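Local coordinates for protein transcriptional regulator (Pyrococcus horikoshii, PDB 1UDD) that is of unknown function but belongs to the all-helical TenA/THI-4/PqqC family, at residues A[25-30]-A[148-153]; A[37-42]-A[92-97]; A[88-93]-A[160-165]. All coordinates share one frame; numbering follows the deposited sequence.

Interaction 1: A[25-30]-A[148-153]; sequences FVVQLY and KDKLRD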
loop_
_atom_site.group_PDB
_atom_site.type_symbol
_atom_site.label_atom_id
_atom_site.label_comp_id
_atom_site.label_asym_id
_atom_site.label_seq_id
_atom_site.Cartn_x
_atom_site.Cartn_y
_atom_site.Cartn_z
ATOM N N PHE A 25 27.404 22.897 -6.588
ATOM C CA PHE A 25 26.462 23.360 -5.577
ATOM C C PHE A 25 26.934 22.968 -4.182
ATOM O O PHE A 25 26.952 23.794 -3.265
ATOM C CB PHE A 25 25.077 22.778 -5.823
ATOM C CG PHE A 25 23.990 23.484 -5.068
ATOM C CD1 PHE A 25 23.199 24.438 -5.699
ATOM C CD2 PHE A 25 23.771 23.215 -3.724
ATOM C CE1 PHE A 25 22.210 25.110 -5.000
ATOM C CE2 PHE A 25 22.782 23.886 -3.016
ATOM C CZ PHE A 25 22.001 24.833 -3.657
ATOM N N VAL A 26 27.316 21.705 -4.027
ATOM C CA VAL A 26 27.789 21.214 -2.744
ATOM C C VAL A 26 29.086 21.926 -2.345
ATOM O O VAL A 26 29.189 22.487 -1.247
ATOM C CB VAL A 26 28.058 19.684 -2.776
ATOM C CG1 VAL A 26 28.783 19.265 -1.518
ATOM C CG2 VAL A 26 26.739 18.916 -2.896
ATOM N N VAL A 27 30.071 21.895 -3.239
ATOM C CA VAL A 27 31.354 22.526 -2.964
ATOM C C VAL A 27 31.185 24.001 -2.628
ATOM O O VAL A 27 31.771 24.500 -1.665
ATOM C CB VAL A 27 32.315 22.395 -4.156
ATOM C CG1 VAL A 27 33.620 23.109 -3.845
ATOM C CG2 VAL A 27 32.583 20.934 -4.452
ATOM N N GLN A 28 30.369 24.700 -3.403
ATOM C CA GLN A 28 30.174 26.125 -3.155
ATOM C C GLN A 28 29.375 26.430 -1.898
ATOM O O GLN A 28 29.598 27.460 -1.251
ATOM C CB GLN A 28 29.516 26.785 -4.363
ATOM C CG GLN A 28 30.477 26.985 -5.511
ATOM C CD GLN A 28 29.831 27.664 -6.690
ATOM O OE1 GLN A 28 29.014 28.572 -6.529
ATOM N NE2 GLN A 28 30.203 27.240 -7.888
ATOM N N LEU A 29 28.460 25.536 -1.543
ATOM C CA LEU A 29 27.643 25.750 -0.358
ATOM C C LEU A 29 28.543 25.654 0.866
ATOM O O LEU A 29 28.446 26.469 1.780
ATOM C CB LEU A 29 26.531 24.690 -0.256
ATOM C CG LEU A 29 25.232 25.042 0.487
ATOM C CD1 LEU A 29 24.409 23.766 0.657
ATOM C CD2 LEU A 29 25.512 25.653 1.844
ATOM N N TYR A 30 29.421 24.657 0.879
ATOM C CA TYR A 30 30.311 24.457 2.013
ATOM C C TYR A 30 31.482 25.429 2.071
ATOM O O TYR A 30 31.974 25.740 3.151
ATOM C CB TYR A 30 30.811 23.004 2.060
ATOM C CG TYR A 30 29.823 22.050 2.716
ATOM C CD1 TYR A 30 28.693 21.585 2.031
ATOM C CD2 TYR A 30 29.988 21.666 4.045
ATOM C CE1 TYR A 30 27.749 20.760 2.666
ATOM C CE2 TYR A 30 29.055 20.849 4.687
ATOM C CZ TYR A 30 27.938 20.402 3.998
ATOM O OH TYR A 30 27.009 19.625 4.666
ATOM N N LYS A 148 34.273 19.388 5.922
ATOM C CA LYS A 148 34.387 19.809 7.313
ATOM C C LYS A 148 35.215 21.090 7.493
ATOM O O LYS A 148 34.770 22.055 8.117
ATOM C CB LYS A 148 35.041 18.665 8.076
ATOM C CG LYS A 148 34.800 18.598 9.554
ATOM C CD LYS A 148 35.529 17.372 10.096
ATOM C CE LYS A 148 34.900 16.861 11.377
ATOM N NZ LYS A 148 35.583 15.637 11.867
ATOM N N ASP A 149 36.427 21.078 6.956
ATOM C CA ASP A 149 37.334 22.220 7.057
ATOM C C ASP A 149 36.765 23.484 6.416
ATOM O O ASP A 149 36.779 24.551 7.031
ATOM C CB ASP A 149 38.693 21.860 6.434
ATOM C CG ASP A 149 38.562 21.225 5.049
ATOM O OD1 ASP A 149 37.751 20.281 4.878
ATOM O OD2 ASP A 149 39.285 21.664 4.129
ATOM N N LYS A 150 36.265 23.359 5.188
ATOM C CA LYS A 150 35.680 24.491 4.475
ATOM C C LYS A 150 34.524 25.084 5.273
ATOM O O LYS A 150 34.295 26.298 5.262
ATOM C CB LYS A 150 35.118 24.066 3.118
ATOM C CG LYS A 150 36.104 23.552 2.095
ATOM C CD LYS A 150 35.382 23.403 0.751
ATOM C CE LYS A 150 36.298 22.855 -0.326
ATOM N NZ LYS A 150 36.784 21.488 0.031
ATOM N N LEU A 151 33.785 24.218 5.955
ATOM C CA LEU A 151 32.642 24.671 6.724
ATOM C C LEU A 151 33.085 25.521 7.901
ATOM O O LEU A 151 32.609 26.642 8.069
ATOM C CB LEU A 151 31.827 23.473 7.218
ATOM C CG LEU A 151 30.357 23.729 7.562
ATOM C CD1 LEU A 151 29.730 22.438 8.009
ATOM C CD2 LEU A 151 30.226 24.770 8.655
ATOM N N ARG A 152 34.001 24.989 8.707
ATOM C CA ARG A 152 34.490 25.708 9.880
ATOM C C ARG A 152 35.138 27.031 9.487
ATOM O O ARG A 152 35.552 27.812 10.342
ATOM C CB ARG A 152 35.495 24.849 10.670
ATOM C CG ARG A 152 36.883 24.713 10.042
ATOM C CD ARG A 152 37.944 24.363 11.101
ATOM N NE ARG A 152 38.420 22.980 11.041
ATOM C CZ ARG A 152 37.659 21.905 11.224
ATOM N NH1 ARG A 152 36.363 22.031 11.482
ATOM N NH2 ARG A 152 38.196 20.699 11.158
ATOM N N ASP A 153 35.201 27.291 8.188
ATOM C CA ASP A 153 35.813 28.511 7.700
ATOM C C ASP A 153 34.901 29.271 6.732
ATOM O O ASP A 153 35.326 30.237 6.102
ATOM C CB ASP A 153 37.134 28.155 7.022
ATOM C CG ASP A 153 38.093 29.308 6.986
ATOM O OD1 ASP A 153 37.862 30.251 6.203
ATOM O OD2 ASP A 153 39.078 29.275 7.752
#
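The phenol ring of Tyr30 meets Leu151 along its CD2-CE2 side: Leu151 CD1 comes within 3.7 Å of Tyr30 CE2, approaching obliquely, while Leu151 CB and CG stay close to CD2. At the CD1 edge, in the plane of the ring, lies a group from its own helix, the carbonyl oxygen of Val26, 3.4 Å from Tyr30 CD1. The His147 ring also packs on Tyr30, the two planes inclined at about 30°, and Ile143 and Ala144 of helix 126-146 touch it as well, so this buried ring is gripped by several parts of the chain. Away from the tyrosine, the guanidinium of the exposed Arg152 has Asp149 CA over the centre of one face, 4.1 Å above its plane. With Leu151 CG anti to the backbone N (chi1 -157°), CD1 reaches the tyrosine ring. Next to this apolar meeting the backbones come close, Tyr30 CA and Leu151 CA being 5.3 Å apart. Tyr30 O sits 3.2 Å from Lys150 O; both are acceptors, so no hydrogen bond joins them, and Tyr30 O receives a weak one from Asn154 ND2. The CB of Lys150 rests against the same carbonyl, Tyr30 O, at 3.6 Å. Beyond it the extended chain carries Lys150 CE to 4.4 Å from Val27 CG1, and a bend at the last torsion (chi4 62°) then turns NZ aside, where it makes a weak hydrogen bond to His147 ND1. An aromatic side chain and a leucine thus join the C-terminal half of helix 24-31 to the short helix 148-151, with Lys150 alongside: side-chain packing between helices, as expected in the all-helical fold of the TenA/THI-4/PqqC family.

Interaction 2: A[37-42]-A[92-97]; sequences EKFKFY and KELDLT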
loop_
_atom_site.group_PDB
_atom_site.type_symbol
_atom_site.label_atom_id
_atom_site.label_comp_id
_atom_site.label_asym_id
_atom_site.label_seq_id
_atom_site.Cartn_x
_atom_site.Cartn_y
_atom_site.Cartn_z
ATOM N N GLU A 37 21.055 33.128 -3.805
ATOM C CA GLU A 37 19.843 32.891 -4.578
ATOM C C GLU A 37 19.651 31.419 -4.895
ATOM O O GLU A 37 18.517 30.931 -4.930
ATOM C CB GLU A 37 19.862 33.681 -5.884
ATOM C CG GLU A 37 19.471 35.138 -5.728
ATOM C CD GLU A 37 18.191 35.312 -4.919
ATOM O OE1 GLU A 37 18.274 35.354 -3.668
ATOM O OE2 GLU A 37 17.103 35.394 -5.538
ATOM N N LYS A 38 20.759 30.724 -5.146
ATOM C CA LYS A 38 20.713 29.304 -5.455
ATOM C C LYS A 38 20.355 28.499 -4.216
ATOM O O LYS A 38 19.691 27.473 -4.311
ATOM C CB LYS A 38 22.056 28.832 -6.019
ATOM C CG LYS A 38 22.375 29.433 -7.371
ATOM C CD LYS A 38 23.570 28.778 -8.019
ATOM C CE LYS A 38 23.585 29.096 -9.507
ATOM N NZ LYS A 38 24.681 28.387 -10.231
ATOM N N PHE A 39 20.789 28.970 -3.054
ATOM C CA PHE A 39 20.495 28.279 -1.803
ATOM C C PHE A 39 19.000 28.360 -1.534
ATOM O O PHE A 39 18.379 27.375 -1.127
ATOM C CB PHE A 39 21.278 28.911 -0.645
ATOM C CG PHE A 39 21.145 28.177 0.665
ATOM C CD1 PHE A 39 21.503 26.836 0.769
ATOM C CD2 PHE A 39 20.695 28.838 1.805
ATOM C CE1 PHE A 39 21.422 26.159 1.990
ATOM C CE2 PHE A 39 20.607 28.177 3.034
ATOM C CZ PHE A 39 20.975 26.825 3.125
ATOM N N LYS A 40 18.414 29.532 -1.771
ATOM C CA LYS A 40 16.984 29.695 -1.551
ATOM C C LYS A 40 16.183 28.768 -2.458
ATOM O O LYS A 40 15.190 28.199 -2.023
ATOM C CB LYS A 40 16.559 31.149 -1.770
ATOM C CG LYS A 40 17.112 32.101 -0.730
ATOM C CD LYS A 40 16.649 33.520 -1.003
ATOM C CE LYS A 40 17.366 34.529 -0.126
ATOM N NZ LYS A 40 16.859 35.911 -0.389
ATOM N N PHE A 41 16.602 28.613 -3.711
ATOM C CA PHE A 41 15.882 27.723 -4.623
ATOM C C PHE A 41 15.921 26.291 -4.079
ATOM O O PHE A 41 14.928 25.558 -4.140
ATOM C CB PHE A 41 16.514 27.735 -6.011
ATOM C CG PHE A 41 15.791 26.880 -6.997
ATOM C CD1 PHE A 41 14.670 27.365 -7.670
ATOM C CD2 PHE A 41 16.198 25.572 -7.229
ATOM C CE1 PHE A 41 13.961 26.553 -8.565
ATOM C CE2 PHE A 41 15.501 24.754 -8.113
ATOM C CZ PHE A 41 14.377 25.244 -8.785
ATOM N N TYR A 42 17.088 25.912 -3.563
ATOM C CA TYR A 42 17.302 24.595 -2.982
ATOM C C TYR A 42 16.444 24.419 -1.730
ATOM O O TYR A 42 15.668 23.459 -1.634
ATOM C CB TYR A 42 18.794 24.415 -2.644
ATOM C CG TYR A 42 19.104 23.284 -1.684
ATOM C CD1 TYR A 42 18.908 21.945 -2.046
ATOM C CD2 TYR A 42 19.571 23.556 -0.401
ATOM C CE1 TYR A 42 19.169 20.908 -1.144
ATOM C CE2 TYR A 42 19.831 22.535 0.505
ATOM C CZ TYR A 42 19.625 21.216 0.128
ATOM O OH TYR A 42 19.848 20.223 1.047
ATOM N N LYS A 92 13.015 31.653 7.439
ATOM C CA LYS A 92 12.935 33.008 7.957
ATOM C C LYS A 92 14.225 33.772 7.668
ATOM O O LYS A 92 14.193 34.848 7.062
ATOM C CB LYS A 92 12.652 32.993 9.462
ATOM C CG LYS A 92 12.469 34.392 10.056
ATOM C CD LYS A 92 11.809 34.371 11.436
ATOM C CE LYS A 92 11.382 35.781 11.864
ATOM N NZ LYS A 92 10.703 35.806 13.196
ATOM N N GLU A 93 15.356 33.213 8.093
ATOM C CA GLU A 93 16.650 33.842 7.861
ATOM C C GLU A 93 16.805 34.237 6.391
ATOM O O GLU A 93 17.524 35.183 6.073
ATOM C CB GLU A 93 17.790 32.891 8.233
ATOM C CG GLU A 93 17.767 32.391 9.655
ATOM C CD GLU A 93 18.863 31.377 9.923
ATOM O OE1 GLU A 93 19.023 30.438 9.113
ATOM O OE2 GLU A 93 19.565 31.509 10.949
ATOM N N LEU A 94 16.138 33.511 5.499
ATOM C CA LEU A 94 16.218 33.793 4.061
ATOM C C LEU A 94 15.066 34.661 3.546
ATOM O O LEU A 94 14.886 34.806 2.337
ATOM C CB LEU A 94 16.253 32.478 3.258
ATOM C CG LEU A 94 17.437 31.516 3.436
ATOM C CD1 LEU A 94 17.117 30.176 2.769
ATOM C CD2 LEU A 94 18.694 32.125 2.843
ATOM N N ASP A 95 14.294 35.241 4.465
ATOM C CA ASP A 95 13.152 36.081 4.096
ATOM C C ASP A 95 12.158 35.306 3.248
ATOM O O ASP A 95 11.725 35.777 2.193
ATOM C CB ASP A 95 13.600 37.322 3.319
ATOM C CG ASP A 95 14.441 38.255 4.154
ATOM O OD1 ASP A 95 13.973 38.658 5.242
ATOM O OD2 ASP A 95 15.567 38.586 3.720
ATOM N N LEU A 96 11.823 34.107 3.707
ATOM C CA LEU A 96 10.857 33.248 3.036
ATOM C C LEU A 96 9.940 32.733 4.120
ATOM O O LEU A 96 10.292 32.774 5.303
ATOM C CB LEU A 96 11.559 32.075 2.348
ATOM C CG LEU A 96 12.436 32.458 1.158
ATOM C CD1 LEU A 96 13.281 31.272 0.702
ATOM C CD2 LEU A 96 11.534 32.961 0.039
ATOM N N THR A 97 8.762 32.263 3.728
ATOM C CA THR A 97 7.795 31.734 4.687
ATOM C C THR A 97 7.394 30.319 4.270
ATOM O O THR A 97 7.514 29.958 3.100
ATOM C CB THR A 97 6.508 32.599 4.733
ATOM O OG1 THR A 97 5.800 32.453 3.499
ATOM C CG2 THR A 97 6.850 34.067 4.932
#
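A Schellman motif ends helix 82-93 and sets Leu94 and Leu96 against Phe39 and Lys40 of helix 36-63, joining a helix terminus to a long helix of this all-helical TenA-family fold. Asp95, with positive phi (58°), is the C-prime residue: Asp95 N bonds to Lys92 O at 2.6 Å, and Leu96 N probably to Leu91 O. The turn leaves Leu94 pointing toward the other helix, where both its methyls lie between the Phe39 ring and the Lys40 chain, each touching both. Leu94 CD1 lies 3.9 Å from Phe39 CD2, the two side chains roughly perpendicular; Phe39 CG stands anti to its backbone nitrogen (chi1 -174°), which turns the ring to that side, and the ring is backed edge-to-face by Tyr159 and Trp162. Leu94 CD2 rests 3.9 Å from Lys40 CG, as the leucine and the extended lysine run antiparallel alongside one another. The aliphatic part of the lysine thus packs mainly on Leu94, with Leu96 touching it more loosely, its CD1 4.1 Å from Lys40 CB. The charged end runs on past the backbone: Lys40 CE lies 3.5 Å from Leu94 O, and NZ forms a long salt bridge of 3.6 Å with Glu37 OE1.

Interaction 3: A[88-93]-A[160-165]; sequences VKLLKE and REWGKV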
loop_
_atom_site.group_PDB
_atom_site.type_symbol
_atom_site.label_atom_id
_atom_site.label_comp_id
_atom_site.label_asym_id
_atom_site.label_seq_id
_atom_site.Cartn_x
_atom_site.Cartn_y
_atom_site.Cartn_z
ATOM N N VAL A 88 11.389 26.111 9.145
ATOM C CA VAL A 88 10.732 27.414 9.156
ATOM C C VAL A 88 11.719 28.495 9.600
ATOM O O VAL A 88 11.751 29.584 9.021
ATOM C CB VAL A 88 9.495 27.421 10.091
ATOM C CG1 VAL A 88 9.043 28.859 10.379
ATOM C CG2 VAL A 88 8.361 26.653 9.432
ATOM N N LYS A 89 12.528 28.189 10.617
ATOM C CA LYS A 89 13.521 29.139 11.118
ATOM C C LYS A 89 14.539 29.463 10.033
ATOM O O LYS A 89 14.983 30.609 9.908
ATOM C CB LYS A 89 14.245 28.587 12.351
ATOM C CG LYS A 89 13.364 28.470 13.577
ATOM C CD LYS A 89 14.159 28.144 14.839
ATOM C CE LYS A 89 13.222 27.931 16.028
ATOM N NZ LYS A 89 13.934 27.528 17.284
ATOM N N LEU A 90 14.911 28.449 9.252
ATOM C CA LEU A 90 15.860 28.633 8.159
ATOM C C LEU A 90 15.204 29.498 7.088
ATOM O O LEU A 90 15.814 30.443 6.577
ATOM C CB LEU A 90 16.259 27.282 7.556
ATOM C CG LEU A 90 17.024 27.294 6.229
ATOM C CD1 LEU A 90 18.296 28.148 6.347
ATOM C CD2 LEU A 90 17.368 25.854 5.842
ATOM N N LEU A 91 13.962 29.167 6.743
ATOM C CA LEU A 91 13.220 29.932 5.744
ATOM C C LEU A 91 13.167 31.406 6.139
ATOM O O LEU A 91 13.255 32.295 5.285
ATOM C CB LEU A 91 11.790 29.409 5.630
ATOM C CG LEU A 91 11.593 28.043 4.978
ATOM C CD1 LEU A 91 10.167 27.588 5.221
ATOM C CD2 LEU A 91 11.903 28.118 3.480
ATOM N N LYS A 92 13.015 31.653 7.439
ATOM C CA LYS A 92 12.935 33.008 7.957
ATOM C C LYS A 92 14.225 33.772 7.668
ATOM O O LYS A 92 14.193 34.848 7.062
ATOM C CB LYS A 92 12.652 32.993 9.462
ATOM C CG LYS A 92 12.469 34.392 10.056
ATOM C CD LYS A 92 11.809 34.371 11.436
ATOM C CE LYS A 92 11.382 35.781 11.864
ATOM N NZ LYS A 92 10.703 35.806 13.196
ATOM N N GLU A 93 15.356 33.213 8.093
ATOM C CA GLU A 93 16.650 33.842 7.861
ATOM C C GLU A 93 16.805 34.237 6.391
ATOM O O GLU A 93 17.524 35.183 6.073
ATOM C CB GLU A 93 17.790 32.891 8.233
ATOM C CG GLU A 93 17.767 32.391 9.655
ATOM C CD GLU A 93 18.863 31.377 9.923
ATOM O OE1 GLU A 93 19.023 30.438 9.113
ATOM O OE2 GLU A 93 19.565 31.509 10.949
ATOM N N ARG A 160 26.806 28.069 7.525
ATOM C CA ARG A 160 27.483 27.382 8.619
ATOM C C ARG A 160 26.493 26.685 9.528
ATOM O O ARG A 160 26.694 25.532 9.898
ATOM C CB ARG A 160 28.327 28.343 9.457
ATOM C CG ARG A 160 29.572 28.880 8.771
ATOM C CD ARG A 160 30.582 29.352 9.810
ATOM N NE ARG A 160 30.011 30.333 10.727
ATOM C CZ ARG A 160 29.837 31.618 10.437
ATOM N NH1 ARG A 160 30.196 32.091 9.251
ATOM N NH2 ARG A 160 29.295 32.428 11.334
ATOM N N GLU A 161 25.430 27.386 9.901
ATOM C CA GLU A 161 24.427 26.798 10.770
ATOM C C GLU A 161 23.888 25.560 10.056
ATOM O O GLU A 161 23.860 24.463 10.613
ATOM C CB GLU A 161 23.285 27.791 11.015
ATOM C CG GLU A 161 23.732 29.190 11.425
ATOM C CD GLU A 161 22.559 30.111 11.745
ATOM O OE1 GLU A 161 21.979 29.980 12.846
ATOM O OE2 GLU A 161 22.211 30.958 10.890
ATOM N N TRP A 162 23.477 25.754 8.807
ATOM C CA TRP A 162 22.936 24.680 7.984
ATOM C C TRP A 162 23.834 23.444 7.972
ATOM O O TRP A 162 23.377 22.330 8.213
ATOM C CB TRP A 162 22.741 25.174 6.547
ATOM C CG TRP A 162 22.171 24.131 5.648
ATOM C CD1 TRP A 162 20.850 23.823 5.482
ATOM C CD2 TRP A 162 22.905 23.217 4.831
ATOM N NE1 TRP A 162 20.716 22.769 4.609
ATOM C CE2 TRP A 162 21.964 22.376 4.194
ATOM C CE3 TRP A 162 24.272 23.022 4.576
ATOM C CZ2 TRP A 162 22.344 21.350 3.311
ATOM C CZ3 TRP A 162 24.651 22.002 3.697
ATOM C CH2 TRP A 162 23.684 21.180 3.076
ATOM N N GLY A 163 25.118 23.653 7.707
ATOM C CA GLY A 163 26.046 22.543 7.636
ATOM C C GLY A 163 26.356 21.803 8.922
ATOM O O GLY A 163 26.403 20.570 8.931
ATOM N N LYS A 164 26.567 22.540 10.005
ATOM C CA LYS A 164 26.912 21.930 11.285
ATOM C C LYS A 164 25.947 20.846 11.747
ATOM O O LYS A 164 26.338 19.932 12.476
ATOM C CB LYS A 164 27.053 23.016 12.361
ATOM C CG LYS A 164 28.156 24.028 12.035
ATOM C CD LYS A 164 28.461 24.999 13.181
ATOM C CE LYS A 164 27.284 25.920 13.503
ATOM N NZ LYS A 164 26.203 25.219 14.248
ATOM N N VAL A 165 24.694 20.926 11.314
ATOM C CA VAL A 165 23.713 19.929 11.721
ATOM C C VAL A 165 24.169 18.504 11.377
ATOM O O VAL A 165 24.002 17.570 12.168
ATOM C CB VAL A 165 22.348 20.182 11.051
ATOM C CG1 VAL A 165 21.333 19.186 11.563
ATOM C CG2 VAL A 165 21.882 21.598 11.327
#
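The apolar part of the contact is a single touch: a methyl of Leu90, CD2, reaches the indole of Trp162 at 4.0 Å from CD1, arriving at the edge and near the ring plane, not over a face. The leucine points toward the other helix and its CG lies anti to the backbone nitrogen (chi1 168°), which carries the methyl across the gap. Leu90 also packs on Phe39, Val43 and Ile158, and Tyr166 meets the Trp162 ring edge-to-face. Helix 82-93 and helix 157-164, two helices of the TenA/THI-4/PqqC all-helical fold, face each other here near the surface, their closest CA atoms, those of Leu90 and Trp162, lying 8.1 Å apart. The polar part is an acid pair. Glu93 and Glu161, both extended beyond CG, reach toward each other from the two helices, and Glu93 OE2 stands 2.7 Å from Glu161 OE2, their carboxylate planes turned 55° apart. Oxygens so close suggest that one of the acids probably carries a proton, which would lower the mutual repulsion. Glu161 OE1 is farther from the other acid, at 3.4 Å from Glu93 OE2. Ile158, one turn before Glu161, also touches Glu93.

From the N terminus, helix 24-31 supplies the first half of interaction 1, and helix 36-63, which follows it, the first half of interaction 2. Interaction 2 closes first, at 92-97, so its loop lies wholly within the larger one that interaction 1 closes at 148-153. Interaction 3 starts on helix 82-93, sharing Lys92 and Glu93 with interaction 2, and closes only at 160-165, so it crosses interaction 1. The three also touch in space: Phe25 CZ packs 3.4 Å from Tyr42 CB, Leu151 CD1 lies 3.6 Å from Gly163 C, and Tyr42 OH lies 3.6 Å from Trp162 CZ2. Together they tie five helices, 24-31, 36-63, 82-93, 148-151 and 157-164.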